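Local coordinates for SusD superfamily protein (Bacteroides fragilis NCTC 9343, PDB 3NQP) that probably binds glycans at the outer membrane of the bacterium, as a member of the SusD family of sugar-binding proteins, at residues A[93-105]-A[114-126]. Residues are numbered along the deposited sequence; the frame is centred on the assembly and turned at random. Where two conformers were deposited one is given.
Sequences TNLNLFIARVTDA and NFYLGEVYGLRAF
Arg124 NH1 donates to Asn96 OD1 at 2.9 Å, and the bond is nearly straight, with an N-H...O angle of 164°. The oxygen lies in the guanidinium plane, while NH1 comes from above the amide carbonyl plane. Both groups have further partners. Arg124 NE forms a salt bridge with Asp173 of helix 163-181, and Asn96 ND2 donates to the backbone oxygen of Arg141. The guanidinium is thus held from two helices, which should fix its rotation.

Ile99 is a knob that sits in a hole made by Leu117, Val120, Tyr121 and Arg124. Its CG1 is anti to the carbonyl carbon (chi1 -70°), and the extended chain carries CD1 over the Tyr121 ring. Ile99 CD1 stands 3.7 Å from the centroid of the Tyr121 ring, almost on the ring normal, a CH-pi contact. The same methyl also lies over one face of the Arg124 guanidinium, offset toward its rim. Ile99 CG1 packs on Val120 CG1 at 3.7 Å.

Val120 divides its two methyls. Val120 CG1 meets Ile99 CG1 and Leu95 CB, and Val120 CG2 meets Phe98 CD2 at 3.7 Å. The Phe98 ring reaches Tyr116 CB with CZ, and Leu117 CD2 lies at its edge. Leu95 CD1 presses on the backbone of helix 114-126, 3.5 Å from Arg124 CA.

A water bridges the two segments between Thr103 and Tyr121. It donates to Thr103 OG1 and is hydrogen-bonded to Tyr121 OH at 2.7 Å. Thr103 OG1 in turn donates to Ile99 O, which also accepts from Thr103 N on the opposite face of its plane.

The axes of segments 93-102 and 114-126 run roughly antiparallel, at 151°, with a closest approach of 9.8 Å. This is a helical hairpin of the TPR-like alpha-helical scaffold characteristic of SusD proteins.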
# COMPACT_ATOMS: atom_id res chain seq x y z
N THR A 93 5.50 17.92 -11.10
CA THR A 93 5.61 19.07 -12.00
C THR A 93 5.02 18.77 -13.38
O THR A 93 4.49 19.67 -14.03
CB THR A 93 7.06 19.62 -12.06
OG1 THR A 93 7.96 18.57 -12.43
CG2 THR A 93 7.44 20.16 -10.70
N ASN A 94 5.07 17.51 -13.82
CA ASN A 94 4.41 17.10 -15.04
C ASN A 94 2.89 17.16 -14.92
O ASN A 94 2.20 17.53 -15.89
CB ASN A 94 4.86 15.69 -15.50
CG ASN A 94 6.33 15.66 -15.97
OD1 ASN A 94 7.03 16.68 -15.98
ND2 ASN A 94 6.80 14.49 -16.33
N LEU A 95 2.37 16.86 -13.74
CA LEU A 95 0.95 17.04 -13.48
C LEU A 95 0.58 18.52 -13.58
O LEU A 95 -0.39 18.88 -14.23
CB LEU A 95 0.56 16.51 -12.11
CG LEU A 95 0.88 15.03 -11.79
CD1 LEU A 95 0.33 14.73 -10.44
CD2 LEU A 95 0.36 14.11 -12.87
N ASN A 96 1.38 19.38 -12.94
CA ASN A 96 1.13 20.83 -13.00
C ASN A 96 1.11 21.30 -14.44
O ASN A 96 0.23 22.05 -14.85
CB ASN A 96 2.17 21.58 -12.16
CG ASN A 96 2.19 21.14 -10.70
OD1 ASN A 96 1.23 20.56 -10.22
ND2 ASN A 96 3.28 21.44 -9.98
N LEU A 97 2.09 20.84 -15.22
CA LEU A 97 2.19 21.25 -16.61
C LEU A 97 0.96 20.78 -17.39
O LEU A 97 0.41 21.51 -18.18
CB LEU A 97 3.46 20.65 -17.23
CG LEU A 97 3.84 21.10 -18.65
CD1 LEU A 97 3.97 22.63 -18.68
CD2 LEU A 97 5.14 20.44 -19.11
N PHE A 98 0.52 19.54 -17.17
CA PHE A 98 -0.67 19.08 -17.86
C PHE A 98 -1.88 19.97 -17.54
O PHE A 98 -2.66 20.31 -18.43
CB PHE A 98 -0.98 17.65 -17.52
CG PHE A 98 -2.11 17.06 -18.34
CD1 PHE A 98 -1.86 16.36 -19.52
CD2 PHE A 98 -3.42 17.16 -17.91
CE1 PHE A 98 -2.90 15.79 -20.25
CE2 PHE A 98 -4.47 16.61 -18.66
CZ PHE A 98 -4.19 15.94 -19.85
N ILE A 99 -2.03 20.32 -16.26
CA ILE A 99 -3.18 21.10 -15.84
C ILE A 99 -3.14 22.48 -16.50
O ILE A 99 -4.13 22.92 -17.09
CB ILE A 99 -3.26 21.24 -14.31
CG1 ILE A 99 -3.62 19.89 -13.68
CG2 ILE A 99 -4.25 22.29 -13.94
CD1 ILE A 99 -3.56 19.90 -12.12
N ALA A 100 -1.99 23.14 -16.40
CA ALA A 100 -1.76 24.44 -17.06
C ALA A 100 -2.09 24.37 -18.57
O ALA A 100 -2.80 25.21 -19.10
CB ALA A 100 -0.29 24.91 -16.83
N ARG A 101 -1.62 23.35 -19.27
CA ARG A 101 -1.86 23.29 -20.72
C ARG A 101 -3.26 22.92 -21.16
O ARG A 101 -3.72 23.34 -22.23
CB ARG A 101 -0.90 22.33 -21.39
CG ARG A 101 0.54 22.83 -21.41
CD ARG A 101 1.34 22.04 -22.45
NE ARG A 101 2.74 21.84 -22.10
CZ ARG A 101 3.69 21.45 -22.95
NH1 ARG A 101 3.42 21.24 -24.24
NH2 ARG A 101 4.94 21.30 -22.51
N VAL A 102 -3.93 22.10 -20.38
CA VAL A 102 -5.16 21.47 -20.81
C VAL A 102 -6.43 22.19 -20.29
O VAL A 102 -7.47 22.10 -20.91
CB VAL A 102 -5.16 19.96 -20.44
CG1 VAL A 102 -6.55 19.36 -20.56
CG2 VAL A 102 -4.17 19.22 -21.30
N THR A 103 -6.32 22.91 -19.17
CA THR A 103 -7.49 23.55 -18.57
C THR A 103 -8.31 24.34 -19.60
O THR A 103 -9.54 24.21 -19.63
CB THR A 103 -7.11 24.40 -17.35
OG1 THR A 103 -6.70 23.52 -16.30
CG2 THR A 103 -8.29 25.23 -16.82
N ASP A 104 -7.67 25.10 -20.49
CA ASP A 104 -8.42 25.88 -21.51
C ASP A 104 -8.26 25.41 -22.96
O ASP A 104 -8.53 26.16 -23.89
CB ASP A 104 -8.06 27.37 -21.37
CG ASP A 104 -8.40 27.92 -19.99
OD1 ASP A 104 -9.46 27.56 -19.46
OD2 ASP A 104 -7.62 28.71 -19.44
N ALA A 105 -7.87 24.14 -23.14
CA ALA A 105 -7.65 23.56 -24.45
C ALA A 105 -8.95 23.42 -25.23
O ALA A 105 -9.97 23.02 -24.67
CB ALA A 105 -7.02 22.19 -24.32
N ASN A 114 -12.39 16.81 -19.16
CA ASN A 114 -12.83 16.71 -17.79
C ASN A 114 -12.36 15.37 -17.19
O ASN A 114 -11.96 15.32 -16.03
CB ASN A 114 -14.35 16.82 -17.69
CG ASN A 114 -14.85 18.21 -17.93
OD1 ASN A 114 -14.09 19.18 -17.87
ND2 ASN A 114 -16.14 18.32 -18.20
N PHE A 115 -12.39 14.29 -17.98
CA PHE A 115 -11.92 12.99 -17.48
C PHE A 115 -10.44 13.03 -17.15
O PHE A 115 -10.02 12.58 -16.08
CB PHE A 115 -12.20 11.85 -18.45
CG PHE A 115 -12.02 10.51 -17.81
CD1 PHE A 115 -13.03 9.97 -17.04
CD2 PHE A 115 -10.83 9.83 -17.91
CE1 PHE A 115 -12.85 8.77 -16.41
CE2 PHE A 115 -10.66 8.61 -17.27
CZ PHE A 115 -11.68 8.09 -16.54
N TYR A 116 -9.66 13.59 -18.07
CA TYR A 116 -8.23 13.75 -17.90
C TYR A 116 -7.92 14.67 -16.73
O TYR A 116 -7.04 14.37 -15.93
CB TYR A 116 -7.58 14.27 -19.19
CG TYR A 116 -7.44 13.27 -20.32
CD1 TYR A 116 -7.71 11.91 -20.14
CD2 TYR A 116 -7.02 13.68 -21.58
CE1 TYR A 116 -7.55 10.98 -21.17
CE2 TYR A 116 -6.83 12.75 -22.63
CZ TYR A 116 -7.11 11.42 -22.42
OH TYR A 116 -6.94 10.52 -23.42
N LEU A 117 -8.64 15.77 -16.60
CA LEU A 117 -8.35 16.69 -15.48
C LEU A 117 -8.74 16.00 -14.14
O LEU A 117 -8.02 16.10 -13.16
CB LEU A 117 -9.01 18.05 -15.69
CG LEU A 117 -8.33 18.88 -16.78
CD1 LEU A 117 -9.11 20.14 -17.11
CD2 LEU A 117 -6.85 19.18 -16.40
N GLY A 118 -9.83 15.24 -14.12
CA GLY A 118 -10.17 14.47 -12.95
C GLY A 118 -9.02 13.56 -12.57
O GLY A 118 -8.68 13.41 -11.39
N GLU A 119 -8.39 12.95 -13.56
CA GLU A 119 -7.33 11.98 -13.28
C GLU A 119 -6.14 12.74 -12.69
O GLU A 119 -5.56 12.30 -11.68
CB GLU A 119 -6.91 11.21 -14.52
CG GLU A 119 -7.94 10.22 -15.01
CD GLU A 119 -7.47 9.37 -16.17
OE1 GLU A 119 -6.97 9.94 -17.13
OE2 GLU A 119 -7.63 8.11 -16.14
N VAL A 120 -5.79 13.88 -13.29
CA VAL A 120 -4.54 14.53 -12.97
C VAL A 120 -4.63 15.25 -11.62
O VAL A 120 -3.69 15.21 -10.86
CB VAL A 120 -4.05 15.44 -14.12
CG1 VAL A 120 -2.90 16.28 -13.68
CG2 VAL A 120 -3.67 14.55 -15.35
N TYR A 121 -5.77 15.85 -11.29
CA TYR A 121 -5.95 16.39 -9.93
C TYR A 121 -6.00 15.31 -8.88
O TYR A 121 -5.45 15.48 -7.79
CB TYR A 121 -7.21 17.22 -9.85
CG TYR A 121 -7.09 18.63 -10.40
CD1 TYR A 121 -6.61 19.67 -9.59
CD2 TYR A 121 -7.50 18.95 -11.69
CE1 TYR A 121 -6.54 20.97 -10.04
CE2 TYR A 121 -7.40 20.27 -12.16
CZ TYR A 121 -6.94 21.27 -11.32
OH TYR A 121 -6.86 22.57 -11.73
N GLY A 122 -6.62 14.17 -9.20
CA GLY A 122 -6.59 13.03 -8.31
C GLY A 122 -5.18 12.55 -8.01
O GLY A 122 -4.85 12.20 -6.87
N LEU A 123 -4.36 12.46 -9.04
CA LEU A 123 -3.00 11.97 -8.90
C LEU A 123 -2.12 12.97 -8.20
O LEU A 123 -1.18 12.57 -7.48
CB LEU A 123 -2.42 11.62 -10.27
CG LEU A 123 -2.97 10.36 -10.92
CD1 LEU A 123 -2.36 10.18 -12.35
CD2 LEU A 123 -2.76 9.09 -10.09
N ARG A 124 -2.42 14.26 -8.32
CA ARG A 124 -1.61 15.23 -7.60
C ARG A 124 -1.91 15.12 -6.09
O ARG A 124 -0.98 15.18 -5.28
CB ARG A 124 -1.82 16.66 -8.07
CG ARG A 124 -0.78 17.60 -7.50
CD ARG A 124 -0.78 18.92 -8.29
NE ARG A 124 -2.01 19.68 -8.04
CZ ARG A 124 -2.28 20.87 -8.58
NH1 ARG A 124 -1.42 21.43 -9.42
NH2 ARG A 124 -3.39 21.51 -8.26
N ALA A 125 -3.17 14.89 -5.74
CA ALA A 125 -3.54 14.56 -4.37
C ALA A 125 -2.81 13.28 -3.89
O ALA A 125 -2.36 13.20 -2.75
CB ALA A 125 -5.06 14.33 -4.25
N PHE A 126 -2.80 12.26 -4.74
CA PHE A 126 -2.20 11.00 -4.39
C PHE A 126 -0.74 11.17 -3.98
O PHE A 126 -0.32 10.67 -2.95
CB PHE A 126 -2.32 10.04 -5.57
CG PHE A 126 -1.63 8.74 -5.35
CD1 PHE A 126 -2.27 7.71 -4.71
CD2 PHE A 126 -0.34 8.56 -5.80
CE1 PHE A 126 -1.64 6.51 -4.52
CE2 PHE A 126 0.31 7.35 -5.61
CZ PHE A 126 -0.35 6.33 -4.96
O HOH W 1 -8.02 22.98 -14.14